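Local coordinates for purine catabolism protein pucG (Bacillus subtilis, PDB 3ISL) that catalyses the pyridoxal-phosphate-dependent transfer of an amino group from (S)-ureidoglycine to glyoxylate, giving oxalurate and glycine in purine breakdown, at residues Asp190-Thr196 against Pro208-Arg214; Met52-Leu56 against Val280-Leu284. All coordinates share one frame; numbering follows the deposited sequence.

Contact 1: Asp190-Thr196 against Pro208-Arg214; sequences DAAIGGT and PITYNER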
loop_
_atom_site.group_PDB
_atom_site.type_symbol
_atom_site.label_atom_id
_atom_site.label_comp_id
_atom_site.label_asym_id
_atom_site.label_seq_id
_atom_site.Cartn_x
_atom_site.Cartn_y
_atom_site.Cartn_z
ATOM N N ASP A 190 13.747 -6.234 19.032
ATOM C CA ASP A 190 12.654 -7.193 18.979
ATOM C C ASP A 190 11.772 -7.079 17.735
ATOM O O ASP A 190 11.268 -8.090 17.230
ATOM C CB ASP A 190 11.815 -7.091 20.263
ATOM C CG ASP A 190 12.622 -7.345 21.518
ATOM O OD1 ASP A 190 13.041 -8.519 21.687
ATOM O OD2 ASP A 190 12.811 -6.382 22.331
ATOM N N ALA A 191 11.531 -5.857 17.272
ATOM C CA ALA A 191 10.877 -5.633 16.026
ATOM C C ALA A 191 11.487 -4.441 15.346
ATOM O O ALA A 191 11.836 -3.415 16.024
ATOM C CB ALA A 191 9.307 -5.439 16.220
ATOM N N ALA A 192 11.656 -4.547 14.007
ATOM C CA ALA A 192 12.224 -3.442 13.209
ATOM C C ALA A 192 11.327 -3.273 11.998
ATOM O O ALA A 192 10.871 -4.236 11.444
ATOM C CB ALA A 192 13.654 -3.737 12.736
ATOM N N ILE A 193 11.114 -2.031 11.576
ATOM C CA ILE A 193 10.323 -1.813 10.408
ATOM C C ILE A 193 11.156 -0.982 9.491
ATOM O O ILE A 193 11.732 0.050 9.886
ATOM C CB ILE A 193 9.025 -0.992 10.742
ATOM C CG1 ILE A 193 8.185 -1.656 11.856
ATOM C CG2 ILE A 193 8.277 -0.645 9.437
ATOM C CD1 ILE A 193 8.349 -1.010 13.342
ATOM N N GLY A 194 11.195 -1.402 8.241
ATOM C CA GLY A 194 11.872 -0.612 7.199
ATOM C C GLY A 194 10.907 0.097 6.293
ATOM O O GLY A 194 9.682 -0.042 6.430
ATOM N N GLY A 195 11.445 0.873 5.358
ATOM C CA GLY A 195 10.662 1.379 4.224
ATOM C C GLY A 195 11.412 1.148 2.936
ATOM O O GLY A 195 12.587 0.758 2.937
ATOM N N THR A 196 10.753 1.336 1.812
ATOM C CA THR A 196 11.355 0.964 0.535
ATOM C C THR A 196 11.978 2.132 -0.246
ATOM O O THR A 196 12.935 1.911 -1.005
ATOM C CB THR A 196 10.275 0.333 -0.381
ATOM O OG1 THR A 196 9.042 1.054 -0.216
ATOM C CG2 THR A 196 10.006 -1.090 0.038
ATOM N N PRO A 208 8.758 -3.387 4.773
ATOM C CA PRO A 208 9.373 -4.642 5.279
ATOM C C PRO A 208 9.496 -4.596 6.803
ATOM O O PRO A 208 9.981 -3.596 7.360
ATOM C CB PRO A 208 10.801 -4.637 4.688
ATOM C CG PRO A 208 10.832 -3.571 3.674
ATOM C CD PRO A 208 9.685 -2.587 3.966
ATOM N N ILE A 209 9.087 -5.672 7.443
ATOM C CA ILE A 209 9.140 -5.750 8.905
ATOM C C ILE A 209 9.828 -7.004 9.288
ATOM O O ILE A 209 9.824 -7.958 8.525
ATOM C CB ILE A 209 7.743 -5.690 9.598
ATOM C CG1 ILE A 209 6.889 -6.889 9.230
ATOM C CG2 ILE A 209 7.002 -4.412 9.239
ATOM C CD1 ILE A 209 5.491 -6.929 9.990
ATOM N N THR A 210 10.404 -7.009 10.479
ATOM C CA THR A 210 10.873 -8.216 11.060
ATOM C C THR A 210 10.638 -8.177 12.567
ATOM O O THR A 210 10.697 -7.104 13.217
ATOM C CB THR A 210 12.405 -8.479 10.728
ATOM O OG1 THR A 210 12.773 -9.808 11.088
ATOM C CG2 THR A 210 13.321 -7.497 11.389
ATOM N N TYR A 211 10.455 -9.362 13.136
ATOM C CA TYR A 211 10.348 -9.488 14.574
ATOM C C TYR A 211 10.609 -10.923 15.046
ATOM O O TYR A 211 10.576 -11.842 14.243
ATOM C CB TYR A 211 8.994 -8.981 15.044
ATOM C CG TYR A 211 7.817 -9.698 14.440
ATOM C CD1 TYR A 211 7.323 -10.904 14.984
ATOM C CD2 TYR A 211 7.164 -9.163 13.337
ATOM C CE1 TYR A 211 6.172 -11.534 14.426
ATOM C CE2 TYR A 211 6.056 -9.780 12.788
ATOM C CZ TYR A 211 5.586 -10.959 13.311
ATOM O OH TYR A 211 4.500 -11.504 12.718
ATOM N N ASN A 212 10.913 -11.060 16.343
ATOM C CA ASN A 212 11.327 -12.326 17.001
ATOM C C ASN A 212 10.178 -13.007 17.708
ATOM O O ASN A 212 9.025 -12.582 17.583
ATOM C CB ASN A 212 12.539 -12.108 17.975
ATOM C CG ASN A 212 12.243 -11.115 19.141
ATOM O OD1 ASN A 212 11.107 -10.741 19.400
ATOM N ND2 ASN A 212 13.287 -10.709 19.838
ATOM N N GLU A 213 10.493 -14.084 18.436
ATOM C CA GLU A 213 9.535 -14.951 19.145
ATOM C C GLU A 213 8.941 -14.215 20.364
ATOM O O GLU A 213 7.757 -14.383 20.668
ATOM C CB GLU A 213 10.220 -16.286 19.514
ATOM C CG GLU A 213 9.708 -16.966 20.807
ATOM C CD GLU A 213 10.255 -18.441 21.099
ATOM O OE1 GLU A 213 9.409 -19.341 21.348
ATOM O OE2 GLU A 213 11.503 -18.684 21.095
ATOM N N ARG A 214 9.735 -13.343 21.010
ATOM C CA ARG A 214 9.173 -12.427 22.044
ATOM C C ARG A 214 7.991 -11.630 21.497
ATOM O O ARG A 214 6.919 -11.613 22.105
ATOM C CB ARG A 214 10.224 -11.470 22.633
ATOM C CG ARG A 214 11.388 -12.177 23.336
ATOM C CD ARG A 214 11.771 -11.481 24.667
ATOM N NE ARG A 214 12.341 -10.212 24.348
ATOM C CZ ARG A 214 12.141 -9.074 24.976
ATOM N NH1 ARG A 214 11.441 -9.001 26.074
ATOM N NH2 ARG A 214 12.727 -7.993 24.484
#

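Contact 2: Met52-Leu56 against Val280-Leu284; sequences MLREL and VRLVL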
loop_
_atom_site.group_PDB
_atom_site.type_symbol
_atom_site.label_atom_id
_atom_site.label_comp_id
_atom_site.label_asym_id
_atom_site.label_seq_id
_atom_site.Cartn_x
_atom_site.Cartn_y
_atom_site.Cartn_z
ATOM N N MET A 52 15.603 -13.036 2.017
ATOM C CA MET A 52 16.477 -11.908 1.715
ATOM C C MET A 52 16.291 -10.823 2.773
ATOM O O MET A 52 17.249 -10.119 3.145
ATOM C CB MET A 52 16.187 -11.352 0.288
ATOM C CG MET A 52 16.872 -12.209 -0.806
ATOM S SD MET A 52 16.813 -11.436 -2.477
ATOM C CE MET A 52 15.078 -11.160 -2.743
ATOM N N LEU A 53 15.048 -10.672 3.244
ATOM C CA LEU A 53 14.775 -9.693 4.322
ATOM C C LEU A 53 15.476 -10.120 5.623
ATOM O O LEU A 53 15.979 -9.280 6.345
ATOM C CB LEU A 53 13.278 -9.468 4.593
ATOM C CG LEU A 53 12.548 -8.819 3.402
ATOM C CD1 LEU A 53 11.069 -8.656 3.778
ATOM C CD2 LEU A 53 13.165 -7.461 3.037
ATOM N N ARG A 54 15.576 -11.426 5.876
ATOM C CA ARG A 54 16.387 -11.888 7.043
ATOM C C ARG A 54 17.811 -11.356 6.955
ATOM O O ARG A 54 18.323 -10.807 7.937
ATOM C CB ARG A 54 16.356 -13.415 7.168
ATOM C CG ARG A 54 14.924 -13.989 7.355
ATOM C CD ARG A 54 14.903 -15.524 7.639
ATOM N NE ARG A 54 13.515 -15.853 7.852
ATOM C CZ ARG A 54 12.735 -16.428 6.946
ATOM N NH1 ARG A 54 13.222 -16.813 5.784
ATOM N NH2 ARG A 54 11.456 -16.622 7.193
ATOM N N GLU A 55 18.424 -11.422 5.763
ATOM C CA GLU A 55 19.796 -10.954 5.568
ATOM C C GLU A 55 19.921 -9.449 5.664
ATOM O O GLU A 55 20.870 -8.969 6.281
ATOM C CB GLU A 55 20.399 -11.372 4.197
ATOM C CG GLU A 55 20.697 -12.798 4.078
ATOM C CD GLU A 55 21.403 -13.091 2.760
ATOM O OE1 GLU A 55 20.845 -13.935 2.051
ATOM O OE2 GLU A 55 22.471 -12.464 2.419
ATOM N N LEU A 56 18.951 -8.738 5.080
ATOM C CA LEU A 56 18.954 -7.312 5.008
ATOM C C LEU A 56 18.931 -6.806 6.423
ATOM O O LEU A 56 19.641 -5.899 6.706
ATOM C CB LEU A 56 17.670 -6.809 4.346
ATOM C CG LEU A 56 17.550 -5.411 3.741
ATOM C CD1 LEU A 56 16.179 -4.745 3.924
ATOM C CD2 LEU A 56 18.657 -4.486 3.904
ATOM N N VAL A 280 15.829 -5.607 -2.933
ATOM C CA VAL A 280 16.638 -6.292 -1.945
ATOM C C VAL A 280 17.675 -7.205 -2.626
ATOM O O VAL A 280 18.823 -7.325 -2.181
ATOM C CB VAL A 280 15.778 -7.115 -0.980
ATOM C CG1 VAL A 280 16.616 -7.522 0.164
ATOM C CG2 VAL A 280 14.674 -6.174 -0.464
ATOM N N ARG A 281 17.321 -7.820 -3.733
ATOM C CA ARG A 281 18.395 -8.640 -4.350
ATOM C C ARG A 281 19.611 -7.750 -4.704
ATOM O O ARG A 281 20.726 -8.204 -4.597
ATOM C CB ARG A 281 17.891 -9.383 -5.597
ATOM C CG ARG A 281 18.962 -9.961 -6.496
ATOM C CD ARG A 281 18.367 -10.671 -7.668
ATOM N NE ARG A 281 17.746 -9.791 -8.663
ATOM C CZ ARG A 281 18.387 -9.184 -9.663
ATOM N NH1 ARG A 281 19.719 -9.236 -9.795
ATOM N NH2 ARG A 281 17.672 -8.472 -10.514
ATOM N N LEU A 282 19.378 -6.520 -5.178
ATOM C CA LEU A 282 20.461 -5.624 -5.562
ATOM C C LEU A 282 21.269 -5.182 -4.392
ATOM O O LEU A 282 22.522 -5.044 -4.510
ATOM C CB LEU A 282 20.008 -4.392 -6.351
ATOM C CG LEU A 282 19.316 -4.692 -7.677
ATOM C CD1 LEU A 282 19.063 -3.402 -8.482
ATOM C CD2 LEU A 282 20.027 -5.715 -8.544
ATOM N N VAL A 283 20.608 -4.954 -3.263
ATOM C CA VAL A 283 21.422 -4.641 -2.087
ATOM C C VAL A 283 22.356 -5.767 -1.687
ATOM O O VAL A 283 23.504 -5.550 -1.389
ATOM C CB VAL A 283 20.689 -3.928 -0.895
ATOM C CG1 VAL A 283 19.334 -3.428 -1.200
ATOM C CG2 VAL A 283 21.089 -4.397 0.590
ATOM N N LEU A 284 21.845 -6.963 -1.722
ATOM C CA LEU A 284 22.626 -8.124 -1.337
ATOM C C LEU A 284 23.717 -8.437 -2.357
ATOM O O LEU A 284 24.694 -9.029 -1.995
ATOM C CB LEU A 284 21.666 -9.313 -1.152
ATOM C CG LEU A 284 21.145 -9.625 0.264
ATOM C CD1 LEU A 284 21.441 -8.660 1.518
ATOM C CD2 LEU A 284 19.766 -10.116 0.267
#

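Contact 1: Asp190-Thr196 against Pro208-Arg214
Asp190 OD1 is gripped from the second segment by Asn212 and Arg214, and it also forms a salt bridge with Arg163. Asn212 ND2 donates to Asp190 OD1 over 2.9 Å, close to the amide plane of Asn212 and on the lone pair that faces away from OD2. Arg214 NE adds a weak, bent bond to OD1. Arg214 NH2 forms a salt bridge with Asp190 OD2 at 2.7 Å. The guanidinium meets OD2 at its edge, yet its plane is turned 68° from the carboxylate. Phe169 N also donates to OD2, so each oxygen of this buried acid has at least two partners. The Arg214 chain bends at chi2 (-138°) and again at chi3 (-68°), which brings its end to the acid. Asn212 is the N-cap of helix 213-220: its OD1 takes Val215 N while its ND2 holds Asp190.

Beyond this corner the segments pair as antiparallel strands. Ala192 and Thr210 form the hydrogen-bonded pair, with Ala192 N to Thr210 O at 2.8 Å and Thr210 N to Ala192 O at 3.0 Å. Gly194 N reaches Pro208 O at 2.7 Å in a nearly straight bond. On one face Ala191 CB meets Tyr211 CB at 3.7 Å, and Ile193 CG1 lies 4.0 Å from Ile209 CG2. The two isoleucines lie side by side and point the same way.

Strand 191-193 sits between strands 168-172 and 206-211 in the central mixed sheet of the fold-type I cofactor-binding domain; 206-211 runs antiparallel to both neighbours. Helix 71-82 packs on Ala191 and Ile193, and strand 63-68 flanks strand 206-211 on its other side.

Contact 2: Met52-Leu56 against Val280-Leu284
Two helices of the class-V aminotransferase fold pack here: the C-terminal end of helix 40-56 meets helix 270-286. The short segments cross at 49°, with their axes 10.0 Å apart. No hydrogen bond joins them, and the contact is largely apolar.

Met52 and Leu284 lie at its centre. Leu284 CD2 comes obliquely onto the Met52 chain, 3.7 Å from Met52 CG. Met52 CB also touches Val280 CG1 at 3.9 Å. With CG beside the backbone N (chi1 -80°) and chi2 extended, the Met52 chain reaches across to the other helix. Its SD rests 3.7 Å from Arg281 CA, against the backbone.

Val280 spreads its two methyls over different partners. CG1 faces Met52, while CG2 meets Leu53 CD2 at 4.0 Å. Leu56 CD2 touches Val283 CG2 at 4.1 Å, and these two side chains cross at about a right angle. At the exposed margin, Glu55 OE2 lies 3.8 Å from Leu284 CG. An alanine in place of Leu284 would probably leave Met52 CG and the Glu55 chain without their apolar partner and open a gap between the helices.

The guanidinium of Arg281 is held within its own helix by Glu278 and Glu285. Leu56 and Val283 both also touch Leu200. Leu53 also touches Ala64 and Pro66, placing the helix pair beside the central sheet of the fold-type I, class-V aminotransferase.

Overall arrangement
Contacts 1 and 2 are neighbours, with centres about 14 Å apart. They touch directly where Pro208 CB packs 4.0 Å from Leu53 CD2, so the helix pair meets the end of the strand pair at this point. In sequence, both segments of contact 1 fall between the two segments of contact 2, whose helices are far apart along the chain. Contact 1 lies nearer Lys198, the cofactor-attachment lysine, which is not bonded to the cofactor in this structure. Gly195 as a residue lies about 6 Å from the bound pyridoxal phosphate and about 6 Å from the Lys198 side chain. In contact 2 the side chain of Leu56 is about 11 Å from that of Lys198.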